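Local coordinates for protein D-alanine--D-alanine ligase (Acinetobacter baumannii ACICU, PDB 5D8D) that catalyses the ATP-dependent joining of two D-alanine molecules into D-alanyl-D-alanine, a building block of bacterial peptidoglycan, at residues E183-F188 with H278-K283; Q192-I197 with K286-S291. One frame throughout, in Å; residues are numbered along the deposited sequence.

Contact 1 (E183-F188 with H278-K283); sequences EFTISF and HSLVPK
S187 on strand 181-189 faces V281 in the first turn of helix 280-286, and their CA atoms, 5.7 Å apart, are the nearest CA pair of the two segments. The touch falls mainly on a hydroxyl and a methyl: S187 OG lies 3.4 Å from V281 CG2, while S187 CB sits 3.8 Å from the same methyl. With OG beside the backbone N and opposite the carbonyl carbon (chi1 -61°), the serine directs its oxygen at the helix. Its small side chain suits so near a backbone. V281 adds a compact branched surface, and its CG2 meets the serine while the side chain also touches R253. Two residues earlier in the strand, T185 presents its methyl to L280, CG2 lying 4.3 Å from L280 CB. Its other branch, OG1, hydrogen-bonds to D255 and R253 of the adjacent strand 252-259, so threonine suits this place by serving both an apolar and a polar neighbour. D255 is a predicted magnesium ligand, and this bond is consistent with a second-shell role for T185. The buried S187 OG has no hydrogen-bond partner in the model and no hydrogen bond crosses the contact, so packing joins helix to strand here.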
loop_
_atom_site.group_PDB
_atom_site.type_symbol
_atom_site.label_atom_id
_atom_site.label_comp_id
_atom_site.label_asym_id
_atom_site.label_seq_id
_atom_site.Cartn_x
_atom_site.Cartn_y
_atom_site.Cartn_z
ATOM N N GLU A 183 -16.073 3.619 -21.901
ATOM C CA GLU A 183 -15.312 2.979 -20.839
ATOM C C GLU A 183 -15.112 1.516 -21.145
ATOM O O GLU A 183 -16.041 0.847 -21.582
ATOM C CB GLU A 183 -16.044 3.128 -19.519
ATOM C CG GLU A 183 -15.150 2.870 -18.324
ATOM C CD GLU A 183 -15.862 3.031 -17.006
ATOM O OE1 GLU A 183 -16.839 3.815 -16.980
ATOM O OE2 GLU A 183 -15.413 2.386 -16.005
ATOM N N PHE A 184 -13.894 1.040 -20.917
ATOM C CA PHE A 184 -13.494 -0.340 -21.184
ATOM C C PHE A 184 -12.897 -1.019 -19.960
ATOM O O PHE A 184 -12.390 -0.328 -19.096
ATOM C CB PHE A 184 -12.469 -0.356 -22.309
ATOM C CG PHE A 184 -12.976 0.275 -23.553
ATOM C CD1 PHE A 184 -12.901 1.655 -23.727
ATOM C CD2 PHE A 184 -13.592 -0.491 -24.531
ATOM C CE1 PHE A 184 -13.381 2.254 -24.881
ATOM C CE2 PHE A 184 -14.076 0.103 -25.692
ATOM C CZ PHE A 184 -13.975 1.475 -25.867
ATOM N N THR A 185 -12.990 -2.356 -19.867
ATOM C CA THR A 185 -12.248 -3.107 -18.861
ATOM C C THR A 185 -11.335 -4.082 -19.549
ATOM O O THR A 185 -11.670 -4.700 -20.548
ATOM C CB THR A 185 -13.133 -3.761 -17.783
ATOM O OG1 THR A 185 -12.350 -4.027 -16.605
ATOM C CG2 THR A 185 -13.712 -5.020 -18.203
ATOM N N ILE A 186 -10.130 -4.181 -19.032
ATOM C CA ILE A 186 -9.119 -5.077 -19.588
ATOM C C ILE A 186 -8.769 -6.026 -18.473
ATOM O O ILE A 186 -8.229 -5.608 -17.484
ATOM C CB ILE A 186 -7.918 -4.269 -20.064
ATOM C CG1 ILE A 186 -8.399 -3.362 -21.187
ATOM C CG2 ILE A 186 -6.804 -5.198 -20.538
ATOM C CD1 ILE A 186 -8.962 -2.034 -20.745
ATOM N N SER A 187 -9.106 -7.288 -18.640
ATOM C CA SER A 187 -8.907 -8.294 -17.618
ATOM C C SER A 187 -7.529 -8.887 -17.744
ATOM O O SER A 187 -6.924 -8.824 -18.793
ATOM C CB SER A 187 -9.953 -9.402 -17.757
ATOM O OG SER A 187 -11.266 -8.891 -17.602
ATOM N N PHE A 188 -7.040 -9.499 -16.674
ATOM C CA PHE A 188 -5.695 -10.059 -16.700
ATOM C C PHE A 188 -5.725 -11.492 -16.250
ATOM O O PHE A 188 -6.482 -11.840 -15.367
ATOM C CB PHE A 188 -4.716 -9.198 -15.854
ATOM C CG PHE A 188 -4.226 -7.969 -16.573
ATOM C CD1 PHE A 188 -5.011 -6.828 -16.625
ATOM C CD2 PHE A 188 -3.014 -7.982 -17.253
ATOM C CE1 PHE A 188 -4.613 -5.713 -17.329
ATOM C CE2 PHE A 188 -2.590 -6.853 -17.957
ATOM C CZ PHE A 188 -3.395 -5.708 -17.975
ATOM N N HIS A 278 -22.455 -13.075 -13.510
ATOM C CA HIS A 278 -22.509 -11.818 -14.287
ATOM C C HIS A 278 -21.174 -11.044 -14.451
ATOM O O HIS A 278 -21.168 -9.975 -15.063
ATOM C CB HIS A 278 -23.547 -10.853 -13.654
ATOM C CG HIS A 278 -23.180 -10.333 -12.279
ATOM N ND1 HIS A 278 -23.785 -10.791 -11.119
ATOM C CD2 HIS A 278 -22.294 -9.383 -11.879
ATOM C CE1 HIS A 278 -23.285 -10.150 -10.071
ATOM N NE2 HIS A 278 -22.376 -9.294 -10.504
ATOM N N SER A 279 -20.068 -11.550 -13.896
ATOM C CA SER A 279 -18.792 -10.812 -13.819
ATOM C C SER A 279 -18.018 -10.824 -15.125
ATOM O O SER A 279 -18.198 -11.683 -15.952
ATOM C CB SER A 279 -17.896 -11.389 -12.698
ATOM O OG SER A 279 -18.433 -11.152 -11.392
ATOM N N LEU A 280 -17.116 -9.876 -15.283
ATOM C CA LEU A 280 -16.473 -9.620 -16.572
ATOM C C LEU A 280 -15.226 -10.437 -16.891
ATOM O O LEU A 280 -14.998 -10.739 -18.056
ATOM C CB LEU A 280 -16.175 -8.138 -16.694
ATOM C CG LEU A 280 -17.460 -7.310 -16.887
ATOM C CD1 LEU A 280 -17.449 -6.016 -16.100
ATOM C CD2 LEU A 280 -17.633 -7.037 -18.364
ATOM N N VAL A 281 -14.430 -10.820 -15.897
ATOM C CA VAL A 281 -13.231 -11.631 -16.145
ATOM C C VAL A 281 -13.554 -12.999 -16.774
ATOM O O VAL A 281 -12.837 -13.422 -17.691
ATOM C CB VAL A 281 -12.299 -11.753 -14.884
ATOM C CG1 VAL A 281 -11.202 -12.841 -15.054
ATOM C CG2 VAL A 281 -11.649 -10.393 -14.530
ATOM N N PRO A 282 -14.616 -13.699 -16.308
ATOM C CA PRO A 282 -15.003 -14.940 -17.015
ATOM C C PRO A 282 -15.369 -14.745 -18.493
ATOM O O PRO A 282 -14.990 -15.590 -19.323
ATOM C CB PRO A 282 -16.195 -15.463 -16.210
ATOM C CG PRO A 282 -15.943 -14.951 -14.840
ATOM C CD PRO A 282 -15.349 -13.573 -15.034
ATOM N N LYS A 283 -16.103 -13.669 -18.778
ATOM C CA LYS A 283 -16.408 -13.219 -20.145
ATOM C C LYS A 283 -15.145 -13.172 -20.998
ATOM O O LYS A 283 -15.052 -13.800 -22.067
ATOM C CB LYS A 283 -17.043 -11.807 -20.148
ATOM C CG LYS A 283 -18.508 -11.658 -20.511
ATOM C CD LYS A 283 -19.492 -12.174 -19.443
ATOM C CE LYS A 283 -20.758 -11.295 -19.345
ATOM N NZ LYS A 283 -21.969 -12.013 -18.857
#

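Contact 2 (Q192-I197 with K286-S291); sequences QPLPVI and KAVGYS
The carbonyl oxygen of K286 receives the backbone N-H of G289, with G289 N 3.2 Å from K286 O, and this bond closes the type I turn that sets A287 and V288 against L194 and P195. It belongs to a Schellman motif ending helix 280-286, completed by Y290 N bonding to A285 O. G289 is the C-prime residue, with a positive phi of 116°; glycine suits it because a CB would press on the preceding carbonyl oxygen. Across the contact everything is apolar. L194 and V288 cross at about a right angle, the leucine CD2 meeting the valine CG1 at 3.8 Å. With CG beside the backbone N (chi1 -71°), the leucine extends CD2 to the valine. P195 offers two corners of its ring: CG lies 4.0 Å from A287 CB, and CD is 4.3 Å from V288 CB. A rigid proline thus gives a fixed surface to a short alanine methyl and a branched valine, both of them exposed residues. Y290 turns back to touch A285 of the helix and L189 of strand 181-189, while A287 also reaches I223. The turn lies against L194 and P195 of strand 192-198, on the link between helix 280-286 and helix 292-301.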
loop_
_atom_site.group_PDB
_atom_site.type_symbol
_atom_site.label_atom_id
_atom_site.label_comp_id
_atom_site.label_asym_id
_atom_site.label_seq_id
_atom_site.Cartn_x
_atom_site.Cartn_y
_atom_site.Cartn_z
ATOM N N GLN A 192 -1.066 -11.352 -17.933
ATOM C CA GLN A 192 -1.223 -10.776 -19.309
ATOM C C GLN A 192 -2.648 -10.334 -19.648
ATOM O O GLN A 192 -3.597 -10.834 -19.062
ATOM C CB GLN A 192 -0.750 -11.780 -20.358
ATOM C CG GLN A 192 0.705 -12.187 -20.175
ATOM C CD GLN A 192 1.693 -11.016 -20.356
ATOM O OE1 GLN A 192 2.514 -10.759 -19.470
ATOM N NE2 GLN A 192 1.616 -10.306 -21.499
ATOM N N PRO A 193 -2.799 -9.409 -20.612
ATOM C CA PRO A 193 -4.140 -8.875 -20.957
ATOM C C PRO A 193 -5.003 -9.836 -21.762
ATOM O O PRO A 193 -4.522 -10.520 -22.653
ATOM C CB PRO A 193 -3.827 -7.647 -21.823
ATOM C CG PRO A 193 -2.320 -7.501 -21.812
ATOM C CD PRO A 193 -1.754 -8.831 -21.479
ATOM N N LEU A 194 -6.277 -9.877 -21.424
ATOM C CA LEU A 194 -7.255 -10.667 -22.112
ATOM C C LEU A 194 -8.048 -9.675 -22.993
ATOM O O LEU A 194 -7.931 -8.462 -22.814
ATOM C CB LEU A 194 -8.162 -11.386 -21.077
ATOM C CG LEU A 194 -7.516 -12.533 -20.287
ATOM C CD1 LEU A 194 -8.407 -12.985 -19.121
ATOM C CD2 LEU A 194 -7.203 -13.698 -21.211
ATOM N N PRO A 195 -8.861 -10.185 -23.943
ATOM C CA PRO A 195 -9.674 -9.336 -24.837
ATOM C C PRO A 195 -10.443 -8.281 -24.090
ATOM O O PRO A 195 -10.959 -8.564 -23.005
ATOM C CB PRO A 195 -10.659 -10.332 -25.451
ATOM C CG PRO A 195 -9.921 -11.605 -25.469
ATOM C CD PRO A 195 -9.106 -11.613 -24.210
ATOM N N VAL A 196 -10.518 -7.089 -24.657
ATOM C CA VAL A 196 -11.103 -5.955 -23.923
ATOM C C VAL A 196 -12.629 -6.025 -23.954
ATOM O O VAL A 196 -13.199 -6.680 -24.807
ATOM C CB VAL A 196 -10.480 -4.546 -24.249
ATOM C CG1 VAL A 196 -9.283 -4.588 -25.168
ATOM C CG2 VAL A 196 -11.485 -3.523 -24.686
ATOM N N ILE A 197 -13.277 -5.385 -22.983
ATOM C CA ILE A 197 -14.707 -5.382 -22.896
ATOM C C ILE A 197 -15.192 -3.963 -22.700
ATOM O O ILE A 197 -14.771 -3.342 -21.741
ATOM C CB ILE A 197 -15.179 -6.227 -21.718
ATOM C CG1 ILE A 197 -14.828 -7.688 -21.977
ATOM C CG2 ILE A 197 -16.705 -6.056 -21.519
ATOM C CD1 ILE A 197 -15.236 -8.629 -20.848
ATOM N N LYS A 286 -13.247 -16.555 -21.467
ATOM C CA LYS A 286 -14.031 -17.355 -22.419
ATOM C C LYS A 286 -13.787 -16.933 -23.894
ATOM O O LYS A 286 -13.669 -17.785 -24.768
ATOM C CB LYS A 286 -15.521 -17.260 -22.065
ATOM C CG LYS A 286 -16.355 -18.375 -22.664
ATOM C CD LYS A 286 -17.846 -18.082 -22.608
ATOM C CE LYS A 286 -18.451 -18.330 -21.265
ATOM N NZ LYS A 286 -19.844 -17.793 -21.262
ATOM N N ALA A 287 -13.643 -15.637 -24.159
ATOM C CA ALA A 287 -13.321 -15.184 -25.493
ATOM C C ALA A 287 -11.966 -15.654 -26.015
ATOM O O ALA A 287 -11.601 -15.324 -27.130
ATOM C CB ALA A 287 -13.378 -13.676 -25.553
ATOM N N VAL A 288 -11.200 -16.368 -25.215
ATOM C CA VAL A 288 -9.886 -16.833 -25.637
ATOM C C VAL A 288 -9.677 -18.316 -25.287
ATOM O O VAL A 288 -8.571 -18.813 -25.358
ATOM C CB VAL A 288 -8.822 -15.861 -25.031
ATOM C CG1 VAL A 288 -8.201 -16.350 -23.719
ATOM C CG2 VAL A 288 -7.776 -15.495 -26.063
ATOM N N GLY A 289 -10.757 -19.028 -24.947
ATOM C CA GLY A 289 -10.708 -20.474 -24.759
ATOM C C GLY A 289 -10.993 -21.010 -23.372
ATOM O O GLY A 289 -11.156 -22.196 -23.238
ATOM N N TYR A 290 -11.059 -20.175 -22.332
ATOM C CA TYR A 290 -11.143 -20.726 -20.968
ATOM C C TYR A 290 -12.587 -20.964 -20.614
ATOM O O TYR A 290 -13.398 -20.053 -20.649
ATOM C CB TYR A 290 -10.441 -19.834 -19.907
ATOM C CG TYR A 290 -8.913 -19.757 -20.007
ATOM C CD1 TYR A 290 -8.315 -18.789 -20.797
ATOM C CD2 TYR A 290 -8.083 -20.638 -19.338
ATOM C CE1 TYR A 290 -6.936 -18.679 -20.920
ATOM C CE2 TYR A 290 -6.675 -20.547 -19.465
ATOM C CZ TYR A 290 -6.120 -19.551 -20.250
ATOM O OH TYR A 290 -4.776 -19.378 -20.413
ATOM N N SER A 291 -12.923 -22.187 -20.252
ATOM C CA SER A 291 -14.192 -22.378 -19.533
ATOM C C SER A 291 -13.978 -21.675 -18.215
ATOM O O SER A 291 -12.843 -21.328 -17.881
ATOM C CB SER A 291 -14.489 -23.859 -19.280
ATOM O OG SER A 291 -13.633 -24.406 -18.277
#

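In the fold
Contacts 1 and 2 have centres about 8 Å apart and involve neighbouring antiparallel strands of one sheet in the ATP-grasp region. Backbone bonds tie them together: T185 N lies 2.8 Å from I197 O, and S187 O is 2.9 Å from L194 N. On the helix side, L280 CD2 packs 3.4 Å from I197 CG2, so helix 280-286 meets the sheet near its start through contact 1 and just past its end through contact 2. The side chain of T185 is about 3 Å from that of D255, a predicted magnesium ligand, whereas that of L194 is about 12 Å from it. Contact 2, its centre about 16 Å from that of the chain against about 10 Å for contact 1, is more peripheral apolar packing.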